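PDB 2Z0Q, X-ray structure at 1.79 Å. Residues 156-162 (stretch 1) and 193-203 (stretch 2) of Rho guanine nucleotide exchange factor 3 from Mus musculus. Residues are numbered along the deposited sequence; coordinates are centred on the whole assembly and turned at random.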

# COMPACT_ATOMS: atom_id res chain seq x y z
N PRO A 156 0.41 -9.73 -0.33
CA PRO A 156 -0.44 -10.35 0.70
C PRO A 156 -1.71 -9.56 1.01
O PRO A 156 -2.81 -10.14 1.09
CB PRO A 156 0.49 -10.47 1.91
CG PRO A 156 1.89 -10.45 1.28
CD PRO A 156 1.75 -9.43 0.21
N ARG A 157 -1.58 -8.26 1.21
CA ARG A 157 -2.78 -7.49 1.50
C ARG A 157 -3.75 -7.58 0.32
O ARG A 157 -4.95 -7.69 0.53
CB ARG A 157 -2.45 -6.03 1.75
CG ARG A 157 -3.61 -5.27 2.33
CD ARG A 157 -3.41 -3.77 2.20
NE ARG A 157 -4.28 -3.07 3.14
CZ ARG A 157 -4.05 -2.99 4.46
NH1 ARG A 157 -2.96 -3.55 4.98
NH2 ARG A 157 -4.91 -2.36 5.25
N SER A 158 -3.23 -7.53 -0.90
CA SER A 158 -4.13 -7.62 -2.07
C SER A 158 -4.87 -8.93 -2.09
O SER A 158 -6.05 -8.99 -2.48
CB SER A 158 -3.35 -7.45 -3.38
OG SER A 158 -2.81 -6.15 -3.46
N ARG A 159 -4.19 -10.00 -1.68
CA ARG A 159 -4.85 -11.28 -1.66
C ARG A 159 -5.95 -11.26 -0.58
O ARG A 159 -7.06 -11.69 -0.82
CB ARG A 159 -3.85 -12.42 -1.39
CG ARG A 159 -4.52 -13.79 -1.25
CD ARG A 159 -4.79 -14.37 -2.61
NE ARG A 159 -5.26 -15.75 -2.58
CZ ARG A 159 -5.85 -16.33 -3.62
NH1 ARG A 159 -6.00 -15.63 -4.76
NH2 ARG A 159 -6.37 -17.54 -3.49
N LEU A 160 -5.63 -10.77 0.62
CA LEU A 160 -6.63 -10.75 1.69
C LEU A 160 -7.90 -10.03 1.25
O LEU A 160 -9.01 -10.51 1.46
CB LEU A 160 -6.06 -10.07 2.93
CG LEU A 160 -7.03 -9.99 4.09
CD1 LEU A 160 -7.12 -11.35 4.77
CD2 LEU A 160 -6.51 -8.92 5.06
N VAL A 161 -7.73 -8.86 0.65
CA VAL A 161 -8.83 -8.03 0.20
C VAL A 161 -9.70 -8.70 -0.85
O VAL A 161 -10.91 -8.42 -0.93
CB VAL A 161 -8.27 -6.67 -0.33
CG1 VAL A 161 -9.23 -5.97 -1.29
CG2 VAL A 161 -7.94 -5.80 0.84
N LYS A 162 -9.09 -9.61 -1.61
CA LYS A 162 -9.75 -10.32 -2.68
C LYS A 162 -10.47 -11.58 -2.24
O LYS A 162 -11.26 -12.14 -2.99
CB LYS A 162 -8.73 -10.67 -3.78
CG LYS A 162 -9.38 -10.93 -5.14
CD LYS A 162 -8.31 -11.12 -6.24
CE LYS A 162 -8.96 -11.49 -7.57
NZ LYS A 162 -7.92 -11.88 -8.56
N GLY A 193 -15.07 -9.09 7.96
CA GLY A 193 -14.79 -8.49 9.26
C GLY A 193 -13.30 -8.30 9.53
O GLY A 193 -12.88 -7.31 10.12
N ILE A 194 -12.50 -9.26 9.11
CA ILE A 194 -11.06 -9.24 9.31
C ILE A 194 -10.47 -8.09 8.49
O ILE A 194 -9.66 -7.30 8.99
CB ILE A 194 -10.41 -10.60 8.86
CG1 ILE A 194 -10.76 -11.70 9.88
CG2 ILE A 194 -8.88 -10.48 8.81
CD1 ILE A 194 -10.49 -13.12 9.40
N VAL A 195 -10.89 -8.01 7.22
CA VAL A 195 -10.36 -6.96 6.32
C VAL A 195 -10.70 -5.55 6.79
O VAL A 195 -9.85 -4.66 6.81
CB VAL A 195 -10.90 -7.16 4.87
CG1 VAL A 195 -10.51 -5.93 3.97
CG2 VAL A 195 -10.36 -8.45 4.33
N ALA A 196 -11.95 -5.37 7.19
CA ALA A 196 -12.41 -4.07 7.64
C ALA A 196 -11.61 -3.60 8.85
O ALA A 196 -11.21 -2.42 8.93
CB ALA A 196 -13.91 -4.14 7.99
N GLU A 197 -11.35 -4.52 9.78
CA GLU A 197 -10.59 -4.19 10.97
C GLU A 197 -9.12 -3.90 10.65
O GLU A 197 -8.54 -2.93 11.16
CB GLU A 197 -10.66 -5.33 11.99
CG GLU A 197 -9.99 -5.02 13.31
CD GLU A 197 -10.52 -3.73 13.93
OE1 GLU A 197 -11.74 -3.46 13.85
OE2 GLU A 197 -9.72 -2.97 14.51
N ILE A 198 -8.52 -4.73 9.80
CA ILE A 198 -7.12 -4.52 9.44
C ILE A 198 -6.99 -3.21 8.66
O ILE A 198 -6.02 -2.48 8.85
CB ILE A 198 -6.58 -5.71 8.60
CG1 ILE A 198 -6.35 -6.91 9.54
CG2 ILE A 198 -5.35 -5.28 7.78
CD1 ILE A 198 -5.85 -8.13 8.84
N ASN A 199 -7.96 -2.88 7.82
CA ASN A 199 -7.87 -1.61 7.07
C ASN A 199 -7.95 -0.41 8.02
O ASN A 199 -7.27 0.61 7.82
CB ASN A 199 -8.99 -1.48 6.02
CG ASN A 199 -8.75 -2.35 4.81
OD1 ASN A 199 -7.65 -2.83 4.58
ND2 ASN A 199 -9.79 -2.56 4.01
N THR A 200 -8.81 -0.52 9.03
CA THR A 200 -8.95 0.57 9.99
C THR A 200 -7.67 0.76 10.79
O THR A 200 -7.20 1.87 10.95
CB THR A 200 -10.13 0.31 10.93
OG1 THR A 200 -11.33 0.40 10.17
CG2 THR A 200 -10.18 1.37 12.06
N LYS A 201 -7.08 -0.34 11.26
CA LYS A 201 -5.85 -0.27 12.05
C LYS A 201 -4.67 0.22 11.21
O LYS A 201 -3.79 0.93 11.72
CB LYS A 201 -5.50 -1.64 12.60
CG LYS A 201 -6.40 -2.15 13.66
CD LYS A 201 -5.89 -3.49 14.13
CE LYS A 201 -6.89 -4.21 15.01
NZ LYS A 201 -6.34 -5.56 15.35
N THR A 202 -4.62 -0.21 9.96
CA THR A 202 -3.55 0.18 9.04
C THR A 202 -3.59 1.70 8.85
O THR A 202 -2.55 2.37 8.86
CB THR A 202 -3.72 -0.50 7.65
OG1 THR A 202 -3.56 -1.91 7.79
CG2 THR A 202 -2.66 0.03 6.67
N GLY A 203 -4.79 2.25 8.69
CA GLY A 203 -4.93 3.68 8.50
C GLY A 203 -4.43 4.44 9.72
O GLY A 203 -3.73 5.47 9.61

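The strongest polar contact between the two stretches is made by Arg 157. Its NH2 donates a hydrogen bond to OG1 of Thr 202, with a distance of 2.9 Å from Arg 157 NH2 to Thr 202 OG1 and an N-H...acceptor angle of 152°. The hydroxyl lies at the edge of the guanidinium, near its plane, where the N-H bonds point. A second donor of the same group, Arg 157 NH1, also reaches Thr 202 OG1, at 3.3 Å. That bond is weak, with an angle of 134°. The hydroxyl oxygen thus accepts from both terminal nitrogens, but not equally.

Arg 157 NH2 has another acceptor in Asn 199 OD1, also 2.9 Å away. The distance is short, but the angle of 128° makes this bond weak as well. The oxygen sits obliquely to the guanidinium, so the N-H cannot aim straight at it. Asn 199 and Thr 202 are three residues apart on one helix, less than one turn, and this spacing lets a single arginine end reach both.

Thr 202 is fixed from its own side too. Its OG1 donates to the backbone oxygen of its own helix, with 2.7 Å between Thr 202 OG1 and Ile 198 O. The proton of the hydroxyl is therefore directed into the helix, and its oxygen is left to accept from the arginine. Ile 198 O also accepts the regular helical bond from Thr 202 N, at 2.9 Å. Arg 157 NH2 comes within 3.8 Å of Ile 198 O, a contact and not a hydrogen bond.

The CA-to-CB bond of Arg 157 points sideways to the other stretch. Its end nevertheless comes nearer, on a chain extended with chi1, chi2 and chi3 all t. This extended chain carries the charged end across to the second helix.

Beyond the polar cluster the contact is apolar. Leu 160 is buried and its CA-to-CB bond points toward the other helix. Its closest partner is Val 195, with 3.7 Å from Leu 160 CG to Val 195 CG2. Leu 160 CD2 meets Ile 198 CD1 at 3.9 Å, and Leu 160 CD1 lies 4.5 Å from Ile 194 CG2. Leu 160 thus touches three branched aliphatic side chains, and the CA-to-CB bonds of Ile 194, Val 195 and Ile 198 all point toward the first helix. Such packing removes hydrocarbon surface from water. The exposed Val 161 adds a further apolar contact, with 4.1 Å from Val 161 CG2 to Val 195 CG1.

Both stretches are helical, and each helix begins earlier in the chain. Their axes approach to 9.9 Å, and their N-to-C directions differ by 138°, closer to antiparallel than to parallel. The backbones come nearest at Val 161 and Val 195, whose CA atoms are 6.4 Å apart. Near this point the side chains of Val 161 and Val 195 touch, while the long Arg 157 bridges to residues further along the second helix. The contact is modest, burying 341 Å² over both sides.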